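Local coordinates for protein major extracellular endoglucanase (Xanthomonas campestris pv. campestris, PDB 4TUF) that hydrolyses internal beta-1,4-glucosidic linkages of cellulose, lichenin and cereal beta-glucans, here represented by its catalytic TIM-barrel domain of glycosyl hydrolase family 5, at residues A[121-132]-A[169-180]; A[196-205]-A[210-221]. All coordinates share one frame; numbering follows the deposited sequence.

Interaction 1 lies in the helical layer outside the barrel, interaction 2 in the loop after strand 192-195, beside the active site; their centres are about 17 Å apart and each is partly buried. Interaction 1 joins the starts of helices 129-143 and 173-187 with the loops that lead into them; its chemistry is aromatic, three tryptophans round an alanine, with one salt bridge, Glu129 to Arg179, beside the cluster. Interaction 2 folds its long loop back on itself and relies on backbone bonds, a buried asparagine amide and a disulfide. It lies nearer the catalytic glutamates assigned by similarity. The two meet where Trp173 NE1 probably donates to Glu196 O and Ile198 packs against the same indole.

Interaction 1: residues A[121-132]-A[169-180]; sequences LWYTGSYTEAQW and AATDWNKAAERG. With 2HP (dihydrogenphosphate ion), chain H; 2HP (dihydrogenphosphate ion), chain G.
The indole of Trp122 lies between its own chain and the start of helix 173-187. Ala176 CB sits over the centre of one face, a CH-pi contact 3.5 Å from the six-membered-ring centroid, while Leu121 CB and Tyr123 CD1 lie toward the rim of the opposite face. Ala169 O and the carbonyl carbon of Thr171 line its edge. Alanine suits position 176 because its lone methyl lets the flat ring come close to the helix. The indole of Trp132 has Trp122 CB over one face and Ala176 O at its edge; it crosses Trp173 at about a right angle, with Trp132 CH2 3.9 Å from Trp173 CZ3.

Polar bonds frame this aromatic cluster. Tyr123 OH donates to Ala170 O over 2.7 Å, in the carbonyl plane and on a lone pair. Arg179 grips Glu129 side-on: NE reaches OE2 at 2.9 Å and NH2 reaches OE1 at 3.2 Å, with carboxylate and guanidinium planes 18° apart. Trp122 NE1 also donates to Glu129 OE1, at 2.8 Å, so one carboxylate serves both an indole and a guanidinium. Glu129 can span this gap because its CG is anti to the backbone N (chi1 160°) and the chain stays extended beyond.

At the N-terminus of helix 129-143, Thr128 and Gln131 form a capping box, and Gln131 NE2 binds a dihydrogenphosphate ion. Trp132 NE1 donates to Leu154 O, just past strand 149-153, tying this helix to the barrel.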
loop_
_atom_site.group_PDB
_atom_site.type_symbol
_atom_site.label_atom_id
_atom_site.label_comp_id
_atom_site.label_asym_id
_atom_site.label_seq_id
_atom_site.Cartn_x
_atom_site.Cartn_y
_atom_site.Cartn_z
ATOM N N LEU A 121 0.761 -10.882 12.615
ATOM C CA LEU A 121 -0.262 -10.162 13.354
ATOM C C LEU A 121 0.143 -8.709 13.546
ATOM O O LEU A 121 1.243 -8.307 13.171
ATOM C CB LEU A 121 -0.503 -10.827 14.707
ATOM C CG LEU A 121 -0.741 -12.336 14.671
ATOM C CD1 LEU A 121 -0.843 -12.900 16.074
ATOM C CD2 LEU A 121 -1.999 -12.626 13.880
ATOM N N TRP A 122 -0.739 -7.923 14.147
ATOM C CA TRP A 122 -0.478 -6.501 14.345
ATOM C C TRP A 122 0.459 -6.267 15.531
ATOM O O TRP A 122 0.735 -5.125 15.904
ATOM C CB TRP A 122 -1.796 -5.745 14.544
ATOM C CG TRP A 122 -2.653 -6.340 15.611
ATOM C CD1 TRP A 122 -2.787 -5.902 16.897
ATOM C CD2 TRP A 122 -3.483 -7.503 15.495
ATOM N NE1 TRP A 122 -3.650 -6.718 17.584
ATOM C CE2 TRP A 122 -4.089 -7.709 16.745
ATOM C CE3 TRP A 122 -3.764 -8.392 14.454
ATOM C CZ2 TRP A 122 -4.966 -8.763 16.984
ATOM C CZ3 TRP A 122 -4.632 -9.442 14.693
ATOM C CH2 TRP A 122 -5.223 -9.618 15.947
ATOM N N TYR A 123 0.952 -7.356 16.116
ATOM C CA TYR A 123 1.820 -7.273 17.287
ATOM C C TYR A 123 2.834 -8.391 17.275
ATOM O O TYR A 123 2.618 -9.423 16.637
ATOM C CB TYR A 123 1.008 -7.344 18.577
ATOM C CG TYR A 123 0.255 -8.653 18.785
ATOM C CD1 TYR A 123 -1.011 -8.850 18.238
ATOM C CD2 TYR A 123 0.800 -9.677 19.549
ATOM C CE1 TYR A 123 -1.699 -10.032 18.437
ATOM C CE2 TYR A 123 0.117 -10.860 19.755
ATOM C CZ TYR A 123 -1.128 -11.034 19.200
ATOM O OH TYR A 123 -1.806 -12.215 19.413
ATOM N N THR A 124 3.940 -8.184 17.987
ATOM C CA THR A 124 4.972 -9.207 18.106
ATOM C C THR A 124 5.415 -9.360 19.552
ATOM O O THR A 124 4.836 -8.767 20.457
ATOM C CB THR A 124 6.203 -8.874 17.264
ATOM O OG1 THR A 124 6.879 -7.755 17.848
ATOM C CG2 THR A 124 5.806 -8.537 15.836
ATOM N N GLY A 125 6.463 -10.140 19.764
ATOM C CA GLY A 125 6.998 -10.323 21.099
ATOM C C GLY A 125 7.794 -9.131 21.601
ATOM O O GLY A 125 8.287 -9.153 22.724
ATOM N N SER A 126 7.934 -8.098 20.770
ATOM C CA SER A 126 8.653 -6.888 21.168
ATOM C C SER A 126 7.917 -5.629 20.717
ATOM O O SER A 126 8.447 -4.525 20.796
ATOM C CB SER A 126 10.074 -6.882 20.602
ATOM O OG SER A 126 10.073 -6.569 19.218
ATOM N N TYR A 127 6.690 -5.803 20.244
ATOM C CA TYR A 127 5.877 -4.685 19.783
ATOM C C TYR A 127 4.402 -4.975 20.081
ATOM O O TYR A 127 3.772 -5.805 19.416
ATOM C CB TYR A 127 6.116 -4.447 18.289
ATOM C CG TYR A 127 5.481 -3.199 17.736
ATOM C CD1 TYR A 127 6.016 -1.946 18.007
ATOM C CD2 TYR A 127 4.357 -3.271 16.918
ATOM C CE1 TYR A 127 5.437 -0.795 17.493
ATOM C CE2 TYR A 127 3.775 -2.128 16.399
ATOM C CZ TYR A 127 4.321 -0.894 16.689
ATOM O OH TYR A 127 3.749 0.246 16.173
ATOM N N THR A 128 3.863 -4.312 21.100
ATOM C CA THR A 128 2.517 -4.621 21.587
ATOM C C THR A 128 1.430 -3.948 20.762
ATOM O O THR A 128 1.707 -3.023 20.005
ATOM C CB THR A 128 2.340 -4.182 23.038
ATOM O OG1 THR A 128 2.254 -2.750 23.089
ATOM C CG2 THR A 128 3.507 -4.653 23.881
ATOM N N GLU A 129 0.188 -4.392 20.924
ATOM C CA GLU A 129 -0.926 -3.745 20.236
ATOM C C GLU A 129 -1.068 -2.298 20.698
ATOM O O GLU A 129 -1.380 -1.410 19.901
ATOM C CB GLU A 129 -2.228 -4.508 20.463
ATOM C CG GLU A 129 -3.480 -3.681 20.198
ATOM C CD GLU A 129 -4.758 -4.478 20.358
ATOM O OE1 GLU A 129 -4.770 -5.669 19.970
ATOM O OE2 GLU A 129 -5.746 -3.911 20.875
ATOM N N ALA A 130 -0.830 -2.062 21.986
ATOM C CA ALA A 130 -0.828 -0.701 22.519
ATOM C C ALA A 130 0.167 0.200 21.774
ATOM O O ALA A 130 -0.164 1.332 21.405
ATOM C CB ALA A 130 -0.512 -0.724 23.993
ATOM N N GLN A 131 1.383 -0.301 21.554
ATOM C CA GLN A 131 2.383 0.450 20.798
ATOM C C GLN A 131 1.909 0.672 19.367
ATOM O O GLN A 131 2.090 1.751 18.806
ATOM C CB GLN A 131 3.733 -0.268 20.794
ATOM C CG GLN A 131 4.393 -0.374 22.148
ATOM C CD GLN A 131 5.713 -1.118 22.094
ATOM O OE1 GLN A 131 5.767 -2.333 22.290
ATOM N NE2 GLN A 131 6.787 -0.390 21.824
ATOM N N TRP A 132 1.301 -0.356 18.784
ATOM C CA TRP A 132 0.766 -0.262 17.428
ATOM C C TRP A 132 -0.253 0.864 17.315
ATOM O O TRP A 132 -0.126 1.740 16.466
ATOM C CB TRP A 132 0.132 -1.588 17.005
ATOM C CG TRP A 132 -0.534 -1.526 15.669
ATOM C CD1 TRP A 132 0.043 -1.196 14.478
ATOM C CD2 TRP A 132 -1.909 -1.814 15.383
ATOM N NE1 TRP A 132 -0.887 -1.249 13.470
ATOM C CE2 TRP A 132 -2.094 -1.629 13.998
ATOM C CE3 TRP A 132 -3.004 -2.202 16.166
ATOM C CZ2 TRP A 132 -3.323 -1.826 13.375
ATOM C CZ3 TRP A 132 -4.226 -2.395 15.548
ATOM C CH2 TRP A 132 -4.375 -2.207 14.164
ATOM N N ALA A 169 -9.704 -13.407 19.914
ATOM C CA ALA A 169 -9.214 -12.032 20.003
ATOM C C ALA A 169 -7.738 -11.914 19.637
ATOM O O ALA A 169 -7.301 -10.889 19.117
ATOM C CB ALA A 169 -9.450 -11.485 21.394
ATOM N N ALA A 170 -6.982 -12.972 19.904
ATOM C CA ALA A 170 -5.542 -12.956 19.716
ATOM C C ALA A 170 -5.138 -12.915 18.250
ATOM O O ALA A 170 -3.995 -12.598 17.934
ATOM C CB ALA A 170 -4.920 -14.167 20.391
ATOM N N THR A 171 -6.067 -13.236 17.354
ATOM C CA THR A 171 -5.728 -13.393 15.944
ATOM C C THR A 171 -6.685 -12.694 14.973
ATOM O O THR A 171 -6.387 -12.591 13.784
ATOM C CB THR A 171 -5.672 -14.884 15.555
ATOM O OG1 THR A 171 -6.941 -15.497 15.813
ATOM C CG2 THR A 171 -4.596 -15.609 16.343
ATOM N N ASP A 172 -7.828 -12.224 15.463
ATOM C CA ASP A 172 -8.827 -11.623 14.580
ATOM C C ASP A 172 -8.415 -10.234 14.094
ATOM O O ASP A 172 -8.550 -9.243 14.809
ATOM C CB ASP A 172 -10.189 -11.545 15.275
ATOM C CG ASP A 172 -10.973 -12.847 15.178
ATOM O OD1 ASP A 172 -10.565 -13.741 14.401
ATOM O OD2 ASP A 172 -12.007 -12.971 15.872
ATOM N N TRP A 173 -7.933 -10.175 12.859
ATOM C CA TRP A 173 -7.510 -8.925 12.242
ATOM C C TRP A 173 -8.642 -7.910 12.124
ATOM O O TRP A 173 -8.410 -6.703 12.236
ATOM C CB TRP A 173 -6.916 -9.199 10.859
ATOM C CG TRP A 173 -6.734 -7.976 10.015
ATOM C CD1 TRP A 173 -7.210 -7.777 8.754
ATOM C CD2 TRP A 173 -6.026 -6.778 10.370
ATOM N NE1 TRP A 173 -6.846 -6.533 8.298
ATOM C CE2 TRP A 173 -6.120 -5.898 9.270
ATOM C CE3 TRP A 173 -5.326 -6.363 11.509
ATOM C CZ2 TRP A 173 -5.546 -4.625 9.277
ATOM C CZ3 TRP A 173 -4.752 -5.096 11.514
ATOM C CH2 TRP A 173 -4.869 -4.244 10.406
ATOM N N ASN A 174 -9.863 -8.389 11.901
ATOM C CA ASN A 174 -11.001 -7.486 11.730
ATOM C C ASN A 174 -11.224 -6.601 12.954
ATOM O O ASN A 174 -11.450 -5.402 12.829
ATOM C CB ASN A 174 -12.277 -8.270 11.417
ATOM C CG ASN A 174 -12.552 -9.357 12.427
ATOM O OD1 ASN A 174 -11.665 -10.146 12.758
ATOM N ND2 ASN A 174 -13.785 -9.405 12.931
ATOM N N LYS A 175 -11.140 -7.195 14.138
ATOM C CA LYS A 175 -11.351 -6.444 15.365
ATOM C C LYS A 175 -10.188 -5.497 15.649
ATOM O O LYS A 175 -10.387 -4.381 16.136
ATOM C CB LYS A 175 -11.555 -7.397 16.538
ATOM C CG LYS A 175 -12.672 -8.397 16.305
ATOM C CD LYS A 175 -13.984 -7.707 15.962
ATOM C CE LYS A 175 -14.632 -7.089 17.184
ATOM N NZ LYS A 175 -16.016 -6.636 16.871
ATOM N N ALA A 176 -8.974 -5.943 15.344
ATOM C CA ALA A 176 -7.799 -5.103 15.528
ATOM C C ALA A 176 -7.853 -3.895 14.595
ATOM O O ALA A 176 -7.389 -2.812 14.947
ATOM C CB ALA A 176 -6.540 -5.897 15.298
ATOM N N ALA A 177 -8.440 -4.078 13.414
ATOM C CA ALA A 177 -8.578 -2.983 12.455
ATOM C C ALA A 177 -9.620 -1.974 12.919
ATOM O O ALA A 177 -9.494 -0.776 12.671
ATOM C CB ALA A 177 -8.940 -3.518 11.089
ATOM N N GLU A 178 -10.656 -2.469 13.588
ATOM C CA GLU A 178 -11.672 -1.601 14.166
ATOM C C GLU A 178 -11.068 -0.713 15.245
ATOM O O GLU A 178 -11.367 0.477 15.318
ATOM C CB GLU A 178 -12.820 -2.425 14.738
ATOM C CG GLU A 178 -13.575 -3.201 13.683
ATOM C CD GLU A 178 -14.644 -4.101 14.265
ATOM O OE1 GLU A 178 -15.434 -4.671 13.479
ATOM O OE2 GLU A 178 -14.689 -4.239 15.506
ATOM N N ARG A 179 -10.205 -1.293 16.075
ATOM C CA ARG A 179 -9.572 -0.543 17.152
ATOM C C ARG A 179 -8.553 0.455 16.589
ATOM O O ARG A 179 -8.422 1.568 17.093
ATOM C CB ARG A 179 -8.913 -1.496 18.156
ATOM C CG ARG A 179 -9.897 -2.437 18.831
ATOM C CD ARG A 179 -9.308 -3.165 20.039
ATOM N NE ARG A 179 -8.369 -4.234 19.698
ATOM C CZ ARG A 179 -8.720 -5.460 19.313
ATOM N NH1 ARG A 179 -10.000 -5.778 19.196
ATOM N NH2 ARG A 179 -7.793 -6.369 19.034
ATOM N N GLY A 180 -7.844 0.057 15.540
ATOM C CA GLY A 180 -6.940 0.963 14.852
ATOM C C GLY A 180 -7.699 2.098 14.192
ATOM O O GLY A 180 -7.287 3.258 14.250
HETATM P P 2HP H . -13.422 -11.163 19.118
HETATM O O1 2HP H . -13.115 -9.906 19.903
HETATM O O2 2HP H . -14.705 -10.986 18.330
HETATM O O3 2HP H . -12.295 -11.450 18.157
HETATM O O4 2HP H . -13.561 -12.319 20.087
HETATM P P 2HP G . 6.532 3.246 20.585
HETATM O O1 2HP G . 5.359 4.200 20.539
HETATM O O2 2HP G . 6.414 2.244 19.460
HETATM O O3 2HP G . 7.823 4.012 20.407
HETATM O O4 2HP G . 6.551 2.539 21.925
#

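Interaction 2: residues A[196-205]-A[210-221]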
loop_
_atom_site.group_PDB
_atom_site.type_symbol
_atom_site.label_atom_id
_atom_site.label_comp_id
_atom_site.label_asym_id
_atom_site.label_seq_id
_atom_site.Cartn_x
_atom_site.Cartn_y
_atom_site.Cartn_z
ATOM N N GLU A 196 -6.496 -4.059 4.812
ATOM C CA GLU A 196 -6.089 -5.126 3.916
ATOM C C GLU A 196 -6.707 -6.441 4.344
ATOM O O GLU A 196 -7.240 -6.574 5.454
ATOM C CB GLU A 196 -4.566 -5.251 3.878
ATOM C CG GLU A 196 -3.846 -3.956 3.514
ATOM C CD GLU A 196 -2.336 -4.109 3.551
ATOM O OE1 GLU A 196 -1.853 -5.212 3.206
ATOM O OE2 GLU A 196 -1.643 -3.139 3.943
ATOM N N GLY A 197 -6.629 -7.420 3.455
ATOM C CA GLY A 197 -7.137 -8.733 3.761
ATOM C C GLY A 197 -6.155 -9.544 4.581
ATOM O O GLY A 197 -5.157 -9.029 5.088
ATOM N N ILE A 198 -6.462 -10.825 4.724
ATOM C CA ILE A 198 -5.592 -11.760 5.408
ATOM C C ILE A 198 -5.234 -12.849 4.407
ATOM O O ILE A 198 -5.344 -12.632 3.198
ATOM C CB ILE A 198 -6.273 -12.346 6.649
ATOM C CG1 ILE A 198 -7.558 -13.074 6.248
ATOM C CG2 ILE A 198 -6.593 -11.228 7.637
ATOM C CD1 ILE A 198 -8.111 -13.981 7.321
ATOM N N THR A 199 -4.803 -14.010 4.885
ATOM C CA THR A 199 -4.618 -15.139 3.981
ATOM C C THR A 199 -5.703 -16.193 4.220
ATOM O O THR A 199 -6.890 -15.896 4.063
ATOM C CB THR A 199 -3.205 -15.754 4.108
ATOM O OG1 THR A 199 -2.865 -15.935 5.485
ATOM C CG2 THR A 199 -2.194 -14.826 3.475
ATOM N N ASP A 200 -5.306 -17.412 4.581
ATOM C CA ASP A 200 -6.273 -18.479 4.861
ATOM C C ASP A 200 -7.060 -18.190 6.137
ATOM O O ASP A 200 -6.509 -17.677 7.113
ATOM C CB ASP A 200 -5.573 -19.832 4.992
ATOM C CG ASP A 200 -5.234 -20.458 3.650
ATOM O OD1 ASP A 200 -5.443 -19.806 2.604
ATOM O OD2 ASP A 200 -4.747 -21.610 3.643
ATOM N N ASN A 201 -8.346 -18.529 6.129
ATOM C CA ASN A 201 -9.196 -18.308 7.293
ATOM C C ASN A 201 -10.039 -19.542 7.635
ATOM O O ASN A 201 -10.543 -20.229 6.749
ATOM C CB ASN A 201 -10.097 -17.099 7.051
ATOM C CG ASN A 201 -10.633 -16.511 8.333
ATOM O OD1 ASN A 201 -9.864 -16.107 9.203
ATOM N ND2 ASN A 201 -11.957 -16.443 8.455
ATOM N N PRO A 202 -10.185 -19.839 8.931
ATOM C CA PRO A 202 -10.973 -21.017 9.323
ATOM C C PRO A 202 -12.480 -20.908 9.054
ATOM O O PRO A 202 -13.151 -21.938 9.103
ATOM C CB PRO A 202 -10.704 -21.138 10.829
ATOM C CG PRO A 202 -10.141 -19.834 11.246
ATOM C CD PRO A 202 -9.450 -19.247 10.062
ATOM N N VAL A 203 -13.003 -19.712 8.785
ATOM C CA VAL A 203 -14.412 -19.571 8.399
ATOM C C VAL A 203 -14.601 -18.609 7.235
ATOM O O VAL A 203 -13.800 -17.699 7.037
ATOM C CB VAL A 203 -15.314 -19.062 9.563
ATOM C CG1 VAL A 203 -15.382 -20.071 10.699
ATOM C CG2 VAL A 203 -14.857 -17.696 10.054
ATOM N N CYS A 204 -15.678 -18.823 6.481
ATOM C CA CYS A 204 -16.115 -17.912 5.424
ATOM C C CYS A 204 -14.989 -17.567 4.459
ATOM O O CYS A 204 -14.715 -16.395 4.193
ATOM C CB CYS A 204 -16.696 -16.639 6.041
ATOM S SG CYS A 204 -17.506 -15.506 4.886
ATOM N N SER A 205 -14.333 -18.598 3.944
ATOM C CA SER A 205 -13.244 -18.415 2.998
ATOM C C SER A 205 -12.932 -19.714 2.275
ATOM O O SER A 205 -12.805 -20.757 2.909
ATOM C CB SER A 205 -11.991 -17.904 3.714
ATOM O OG SER A 205 -10.861 -17.941 2.862
ATOM N N ILE A 210 -3.434 -17.932 -1.644
ATOM C CA ILE A 210 -3.677 -16.548 -1.248
ATOM C C ILE A 210 -2.376 -15.825 -0.900
ATOM O O ILE A 210 -1.526 -16.363 -0.191
ATOM C CB ILE A 210 -4.634 -16.477 -0.041
ATOM C CG1 ILE A 210 -5.956 -17.169 -0.368
ATOM C CG2 ILE A 210 -4.883 -15.042 0.351
ATOM C CD1 ILE A 210 -6.976 -17.081 0.736
ATOM N N PHE A 211 -2.221 -14.608 -1.414
ATOM C CA PHE A 211 -1.061 -13.780 -1.098
ATOM C C PHE A 211 -1.299 -13.005 0.190
ATOM O O PHE A 211 -2.446 -12.773 0.570
ATOM C CB PHE A 211 -0.757 -12.808 -2.241
ATOM C CG PHE A 211 -0.256 -13.473 -3.496
ATOM C CD1 PHE A 211 1.084 -13.787 -3.641
ATOM C CD2 PHE A 211 -1.123 -13.772 -4.533
ATOM C CE1 PHE A 211 1.550 -14.393 -4.797
ATOM C CE2 PHE A 211 -0.659 -14.380 -5.692
ATOM C CZ PHE A 211 0.676 -14.688 -5.825
ATOM N N TRP A 212 -0.216 -12.610 0.856
ATOM C CA TRP A 212 -0.300 -11.833 2.090
ATOM C C TRP A 212 -1.186 -10.603 1.913
ATOM O O TRP A 212 -1.009 -9.842 0.963
ATOM C CB TRP A 212 1.088 -11.393 2.551
ATOM C CG TRP A 212 1.984 -12.499 2.996
ATOM C CD1 TRP A 212 1.701 -13.833 3.013
ATOM C CD2 TRP A 212 3.321 -12.364 3.495
ATOM N NE1 TRP A 212 2.788 -14.541 3.482
ATOM C CE2 TRP A 212 3.792 -13.661 3.790
ATOM C CE3 TRP A 212 4.166 -11.275 3.719
ATOM C CZ2 TRP A 212 5.067 -13.894 4.302
ATOM C CZ3 TRP A 212 5.435 -11.511 4.223
ATOM C CH2 TRP A 212 5.873 -12.809 4.507
ATOM N N GLY A 213 -2.136 -10.417 2.824
ATOM C CA GLY A 213 -3.041 -9.283 2.763
ATOM C C GLY A 213 -3.938 -9.318 1.542
ATOM O O GLY A 213 -4.438 -8.283 1.102
ATOM N N GLY A 214 -4.154 -10.513 0.997
ATOM C CA GLY A 214 -4.862 -10.640 -0.264
ATOM C C GLY A 214 -6.273 -11.205 -0.212
ATOM O O GLY A 214 -6.978 -11.178 -1.224
ATOM N N ASN A 215 -6.689 -11.716 0.948
ATOM C CA ASN A 215 -8.001 -12.354 1.072
ATOM C C ASN A 215 -9.003 -11.499 1.833
ATOM O O ASN A 215 -8.791 -11.172 2.998
ATOM C CB ASN A 215 -7.875 -13.713 1.762
ATOM C CG ASN A 215 -9.166 -14.521 1.718
ATOM O OD1 ASN A 215 -10.072 -14.233 0.934
ATOM N ND2 ASN A 215 -9.249 -15.541 2.558
ATOM N N LEU A 216 -10.108 -11.161 1.177
ATOM C CA LEU A 216 -11.149 -10.363 1.810
ATOM C C LEU A 216 -12.445 -11.148 2.026
ATOM O O LEU A 216 -13.439 -10.591 2.504
ATOM C CB LEU A 216 -11.436 -9.120 0.975
ATOM C CG LEU A 216 -10.442 -7.975 1.113
ATOM C CD1 LEU A 216 -10.795 -6.893 0.119
ATOM C CD2 LEU A 216 -10.474 -7.435 2.529
ATOM N N GLN A 217 -12.427 -12.434 1.680
ATOM C CA GLN A 217 -13.624 -13.277 1.754
ATOM C C GLN A 217 -14.395 -13.215 3.087
ATOM O O GLN A 217 -15.622 -13.134 3.066
ATOM C CB GLN A 217 -13.265 -14.737 1.457
ATOM C CG GLN A 217 -13.055 -15.063 -0.008
ATOM C CD GLN A 217 -12.407 -16.421 -0.194
ATOM O OE1 GLN A 217 -13.077 -17.407 -0.496
ATOM N NE2 GLN A 217 -11.093 -16.480 0.003
ATOM N N PRO A 218 -13.694 -13.254 4.243
ATOM C CA PRO A 218 -14.460 -13.275 5.499
ATOM C C PRO A 218 -15.269 -12.001 5.785
ATOM O O PRO A 218 -16.094 -12.002 6.701
ATOM C CB PRO A 218 -13.372 -13.463 6.564
ATOM C CG PRO A 218 -12.254 -14.123 5.854
ATOM C CD PRO A 218 -12.259 -13.494 4.490
ATOM N N LEU A 219 -15.050 -10.944 5.010
ATOM C CA LEU A 219 -15.826 -9.711 5.150
ATOM C C LEU A 219 -17.306 -9.936 4.827
ATOM O O LEU A 219 -18.176 -9.172 5.245
ATOM C CB LEU A 219 -15.244 -8.620 4.247
ATOM C CG LEU A 219 -15.932 -7.258 4.211
ATOM C CD1 LEU A 219 -15.989 -6.652 5.608
ATOM C CD2 LEU A 219 -15.204 -6.330 3.254
ATOM N N ALA A 220 -17.594 -10.993 4.081
ATOM C CA ALA A 220 -18.971 -11.303 3.726
ATOM C C ALA A 220 -19.754 -11.824 4.932
ATOM O O ALA A 220 -20.973 -11.677 4.999
ATOM C CB ALA A 220 -19.006 -12.314 2.590
ATOM N N CYS A 221 -19.046 -12.433 5.878
ATOM C CA CYS A 221 -19.669 -12.996 7.074
ATOM C C CYS A 221 -19.587 -12.029 8.243
ATOM O O CYS A 221 -20.445 -12.034 9.125
ATOM C CB CYS A 221 -19.003 -14.317 7.466
ATOM S SG CYS A 221 -19.058 -15.591 6.195
HETATM O O HOH W 1 -2.911 -19.445 1.248
#
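Ile198 and Asn215 pair through their backbones as a single antiparallel, hydrogen-bonded bridge: Ile198 N donates to Asn215 O at 2.9 Å, and Asn215 N returns to Ile198 O at 2.8 Å. Gly214 N adds a weak bond to that same carbonyl, so Gly214 and Asn215 both face Ile198 in a classic beta bulge. Beside it Gly213 CA lies 3.2 Å from Gly197 O in a CA-H...O contact, a closeness suited to two residues without side chains.

The amide of Asn215 extends the grip. Its CG lies beside the carbonyl carbon (chi1 -171°), which carries the amide toward 196-205, where ND2 donates to Thr199 O at 2.8 Å and to Ser205 OG at 2.9 Å, both acceptors near the amide plane. Asparagine suits the place by offering donor and acceptor together: its OD1 takes Gln217 N, forming an Asx turn, and Gln217 NE2 from the opposite face of the amide plane.

These segments form part of the long connection between strands 192-195 and 231-238 of the TIM barrel. The disulfide of Cys204 and Cys221, SG to SG 2.0 Å with chi3 91°, covalently joins the last residue of 210-221 to 196-205. Nearby, Pro218 CG packs 3.5 Å from Asn201 ND2, which donates to Val203 O. Ile210 lies against Thr199, its CD1 3.5 Å from Thr199 O and its CG2 against Thr199 CA.

Farther out, Asn201 ND2 donates to Trp164 O, Ser205 OG bonds with Asn207, and Leu216 packs on Leu233 and on Phe265 of helix 257-266. The type II turn from Phe211 to Gly214 carries Trp212, whose ring stacks with His159 and touches Glu157, the proton donor by similarity; Glu196 OE1 accepts from Glu157 N, and its OE2 forms a salt bridge with Arg58.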